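Local structure of SusD-like carbohydrate binding protein (Bacteroides vulgatus, 3LEW) at residues 125-136 and 147-155. The protein probably binds carbohydrate at the outer membrane of the bacterium, as a member of the SusD family of nutrient-binding proteins. Numbering follows the deposited sequence. Where two conformers were deposited one is given.
Sequences RGFLYLHLASCY and VCAPIYTQS
The returning chain 147-155 runs back roughly antiparallel along the last turns of helix 111-135, one of the helices of the SusD alpha-helical framework, with Tyr129 reaching out to meet its backbone. The phenol OH donates to Tyr152 O at 2.7 Å; that oxygen lies in the plane of the ring, at its edge, while the donor sits 25° off the carbonyl plane. CG anti to the carbonyl carbon (chi1 -76°) turns the ring toward the chain 147-155, where Ile151 CG2 lies 4.0 Å from Tyr129 CZ. Asn98 ND2 of helix 81-103 also donates to Tyr152 O, giving this carbonyl two donors. A phenylalanine here keeps the ring but has no hydroxyl, and would probably leave Tyr152 O held by Asn98 alone of these two donors, tying the loop less firmly to the helix.

One turn earlier, Arg125 bends at chi3 (78°) and lays one guanidinium face against Thr153 CG2, which stands 3.7 Å above the plane near its rim. A water accepts from Arg125 NH1 and donates to Thr153 O, while NH2 forms a salt bridge with Asp180.

At the other end Leu132 CD2 meets Ala149 CB at 4.2 Å, and Cys148 SG nestles on the helix backbone, 3.8 Å from Ala133 CA. A second water donates to both Tyr136 O and Cys148 O, linking the two backbones. Two consecutive residues, Cys148 and Ala149, pair with the single residue Ser168 opposite, a classic beta bulge in the small antiparallel pair 147-149 and 168-169.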
loop_
_atom_site.group_PDB
_atom_site.type_symbol
_atom_site.label_atom_id
_atom_site.label_comp_id
_atom_site.label_asym_id
_atom_site.label_seq_id
_atom_site.Cartn_x
_atom_site.Cartn_y
_atom_site.Cartn_z
ATOM N N ARG A 125 -10.614 3.858 -11.553
ATOM C CA ARG A 125 -9.713 4.721 -12.322
ATOM C C ARG A 125 -9.032 5.736 -11.395
ATOM O O ARG A 125 -7.790 5.961 -11.453
ATOM C CB ARG A 125 -10.438 5.406 -13.456
ATOM C CG ARG A 125 -9.493 6.128 -14.396
ATOM C CD ARG A 125 -10.230 6.774 -15.565
ATOM N NE ARG A 125 -10.908 8.027 -15.205
ATOM C CZ ARG A 125 -11.712 8.720 -16.034
ATOM N NH1 ARG A 125 -12.011 8.267 -17.240
ATOM N NH2 ARG A 125 -12.261 9.852 -15.646
ATOM N N GLY A 126 -9.821 6.360 -10.516
ATOM C CA GLY A 126 -9.264 7.290 -9.543
ATOM C C GLY A 126 -8.208 6.673 -8.640
ATOM O O GLY A 126 -7.167 7.300 -8.316
ATOM N N PHE A 127 -8.454 5.439 -8.202
ATOM C CA PHE A 127 -7.487 4.685 -7.397
ATOM C C PHE A 127 -6.155 4.473 -8.127
ATOM O O PHE A 127 -5.087 4.575 -7.505
ATOM C CB PHE A 127 -8.067 3.333 -7.000
ATOM C CG PHE A 127 -7.108 2.427 -6.248
ATOM C CD1 PHE A 127 -6.801 2.655 -4.914
ATOM C CD2 PHE A 127 -6.551 1.336 -6.844
ATOM C CE1 PHE A 127 -5.936 1.818 -4.200
ATOM C CE2 PHE A 127 -5.683 0.516 -6.129
ATOM C CZ PHE A 127 -5.408 0.750 -4.819
ATOM N N LEU A 128 -6.229 4.205 -9.427
ATOM C CA LEU A 128 -5.031 3.945 -10.215
ATOM C C LEU A 128 -4.289 5.266 -10.476
ATOM O O LEU A 128 -3.055 5.321 -10.412
ATOM C CB LEU A 128 -5.338 3.172 -11.496
ATOM C CG LEU A 128 -5.839 1.733 -11.226
ATOM C CD1 LEU A 128 -6.412 1.107 -12.550
ATOM C CD2 LEU A 128 -4.761 0.883 -10.526
ATOM N N TYR A 129 -5.004 6.361 -10.676
ATOM C CA TYR A 129 -4.305 7.692 -10.749
ATOM C C TYR A 129 -3.689 8.084 -9.390
ATOM O O TYR A 129 -2.648 8.751 -9.336
ATOM C CB TYR A 129 -5.185 8.792 -11.326
ATOM C CG TYR A 129 -5.326 8.684 -12.829
ATOM C CD1 TYR A 129 -4.215 8.724 -13.660
ATOM C CD2 TYR A 129 -6.581 8.480 -13.426
ATOM C CE1 TYR A 129 -4.319 8.569 -15.035
ATOM C CE2 TYR A 129 -6.703 8.347 -14.820
ATOM C CZ TYR A 129 -5.556 8.357 -15.618
ATOM O OH TYR A 129 -5.628 8.189 -16.993
ATOM N N LEU A 130 -4.305 7.665 -8.274
ATOM C CA LEU A 130 -3.707 7.883 -6.951
ATOM C C LEU A 130 -2.375 7.131 -6.827
ATOM O O LEU A 130 -1.386 7.640 -6.295
ATOM C CB LEU A 130 -4.641 7.466 -5.826
ATOM C CG LEU A 130 -4.116 7.519 -4.394
ATOM C CD1 LEU A 130 -3.697 8.960 -4.070
ATOM C CD2 LEU A 130 -5.171 7.034 -3.388
ATOM N N HIS A 131 -2.334 5.901 -7.330
ATOM C CA HIS A 131 -1.080 5.150 -7.393
ATOM C C HIS A 131 0.024 5.902 -8.151
ATOM O O HIS A 131 1.163 6.072 -7.660
ATOM C CB HIS A 131 -1.301 3.807 -8.051
ATOM C CG HIS A 131 -0.032 3.030 -8.250
ATOM N ND1 HIS A 131 0.716 2.533 -7.196
ATOM C CD2 HIS A 131 0.613 2.655 -9.382
ATOM C CE1 HIS A 131 1.790 1.917 -7.672
ATOM N NE2 HIS A 131 1.743 1.958 -8.998
ATOM N N LEU A 132 -0.329 6.395 -9.336
ATOM C CA LEU A 132 0.624 7.125 -10.160
ATOM C C LEU A 132 1.080 8.389 -9.447
ATOM O O LEU A 132 2.311 8.631 -9.321
ATOM C CB LEU A 132 0.032 7.416 -11.546
ATOM C CG LEU A 132 -0.155 6.184 -12.444
ATOM C CD1 LEU A 132 -1.124 6.471 -13.657
ATOM C CD2 LEU A 132 1.179 5.632 -12.956
ATOM N N ALA A 133 0.134 9.179 -8.921
ATOM C CA ALA A 133 0.458 10.442 -8.279
ATOM C C ALA A 133 1.361 10.280 -7.055
ATOM O O ALA A 133 2.251 11.077 -6.825
ATOM C CB ALA A 133 -0.823 11.169 -7.856
ATOM N N SER A 134 1.096 9.242 -6.269
ATOM C CA SER A 134 1.783 9.052 -4.979
ATOM C C SER A 134 3.143 8.390 -5.067
ATOM O O SER A 134 3.890 8.452 -4.081
ATOM C CB SER A 134 0.881 8.282 -3.997
ATOM O OG SER A 134 0.540 6.978 -4.453
ATOM N N CYS A 135 3.483 7.732 -6.184
ATOM C CA CYS A 135 4.708 6.949 -6.369
ATOM C C CYS A 135 5.690 7.484 -7.434
ATOM O O CYS A 135 6.845 7.151 -7.417
ATOM C CB CYS A 135 4.333 5.535 -6.814
ATOM S SG CYS A 135 3.542 4.542 -5.538
ATOM N N TYR A 136 5.187 8.234 -8.419
ATOM C CA TYR A 136 5.986 8.650 -9.591
ATOM C C TYR A 136 6.511 10.095 -9.560
ATOM O O TYR A 136 7.147 10.572 -10.536
ATOM C CB TYR A 136 5.176 8.426 -10.887
ATOM C CG TYR A 136 5.048 6.978 -11.295
ATOM C CD1 TYR A 136 4.241 6.074 -10.572
ATOM C CD2 TYR A 136 5.801 6.476 -12.334
ATOM C CE1 TYR A 136 4.127 4.706 -10.921
ATOM C CE2 TYR A 136 5.712 5.128 -12.683
ATOM C CZ TYR A 136 4.880 4.248 -11.955
ATOM O OH TYR A 136 4.817 2.973 -12.352
ATOM N N VAL A 147 6.772 16.686 -13.334
ATOM C CA VAL A 147 6.216 15.660 -14.179
ATOM C C VAL A 147 5.734 14.466 -13.357
ATOM O O VAL A 147 6.361 14.088 -12.359
ATOM C CB VAL A 147 7.253 15.202 -15.215
ATOM C CG1 VAL A 147 8.408 14.448 -14.523
ATOM C CG2 VAL A 147 6.578 14.386 -16.299
ATOM N N CYS A 148 4.646 13.844 -13.788
ATOM C CA CYS A 148 4.145 12.623 -13.151
ATOM C C CYS A 148 3.881 11.540 -14.212
ATOM O O CYS A 148 4.724 10.668 -14.417
ATOM C CB CYS A 148 2.925 12.934 -12.313
ATOM S SG CYS A 148 2.278 11.499 -11.423
ATOM N N ALA A 149 2.753 11.620 -14.920
ATOM C CA ALA A 149 2.341 10.533 -15.823
ATOM C C ALA A 149 1.222 11.053 -16.737
ATOM O O ALA A 149 0.544 12.002 -16.386
ATOM C CB ALA A 149 1.866 9.292 -14.997
ATOM N N PRO A 150 1.043 10.431 -17.898
ATOM C CA PRO A 150 -0.044 10.831 -18.806
ATOM C C PRO A 150 -1.405 10.452 -18.252
ATOM O O PRO A 150 -1.531 9.422 -17.558
ATOM C CB PRO A 150 0.257 10.058 -20.099
ATOM C CG PRO A 150 1.470 9.228 -19.841
ATOM C CD PRO A 150 1.937 9.394 -18.465
ATOM N N ILE A 151 -2.400 11.272 -18.557
ATOM C CA ILE A 151 -3.777 11.032 -18.130
ATOM C C ILE A 151 -4.607 10.701 -19.330
ATOM O O ILE A 151 -4.659 11.487 -20.273
ATOM C CB ILE A 151 -4.366 12.281 -17.434
ATOM C CG1 ILE A 151 -3.593 12.557 -16.151
ATOM C CG2 ILE A 151 -5.862 12.076 -17.132
ATOM C CD1 ILE A 151 -4.017 13.817 -15.403
ATOM N N TYR A 152 -5.248 9.531 -19.310
ATOM C CA TYR A 152 -6.219 9.156 -20.334
ATOM C C TYR A 152 -7.577 8.964 -19.705
ATOM O O TYR A 152 -7.711 8.282 -18.645
ATOM C CB TYR A 152 -5.829 7.833 -21.023
ATOM C CG TYR A 152 -4.465 7.874 -21.613
ATOM C CD1 TYR A 152 -4.231 8.527 -22.789
ATOM C CD2 TYR A 152 -3.373 7.298 -20.948
ATOM C CE1 TYR A 152 -2.941 8.603 -23.333
ATOM C CE2 TYR A 152 -2.109 7.357 -21.484
ATOM C CZ TYR A 152 -1.892 8.021 -22.657
ATOM O OH TYR A 152 -0.615 8.106 -23.187
ATOM N N THR A 153 -8.578 9.544 -20.358
ATOM C CA THR A 153 -9.964 9.446 -19.912
ATOM C C THR A 153 -10.886 8.883 -20.997
ATOM O O THR A 153 -12.105 8.837 -20.804
ATOM C CB THR A 153 -10.486 10.804 -19.391
ATOM O OG1 THR A 153 -10.509 11.772 -20.465
ATOM C CG2 THR A 153 -9.643 11.298 -18.253
ATOM N N GLN A 154 -10.299 8.448 -22.109
ATOM C CA GLN A 154 -11.004 7.762 -23.211
ATOM C C GLN A 154 -10.258 6.458 -23.511
ATOM O O GLN A 154 -9.019 6.410 -23.317
ATOM C CB GLN A 154 -10.985 8.615 -24.488
ATOM N N SER A 155 -10.978 5.432 -23.989
ATOM C CA SER A 155 -10.367 4.106 -24.214
ATOM C C SER A 155 -9.213 4.149 -25.243
ATOM O O SER A 155 -9.285 4.845 -26.271
ATOM C CB SER A 155 -11.399 3.006 -24.567
ATOM O OG SER A 155 -10.983 1.772 -23.962
HETATM O O HOH W 1 -14.286 9.305 -18.756
HETATM O O HOH W 2 7.252 10.491 -13.291
#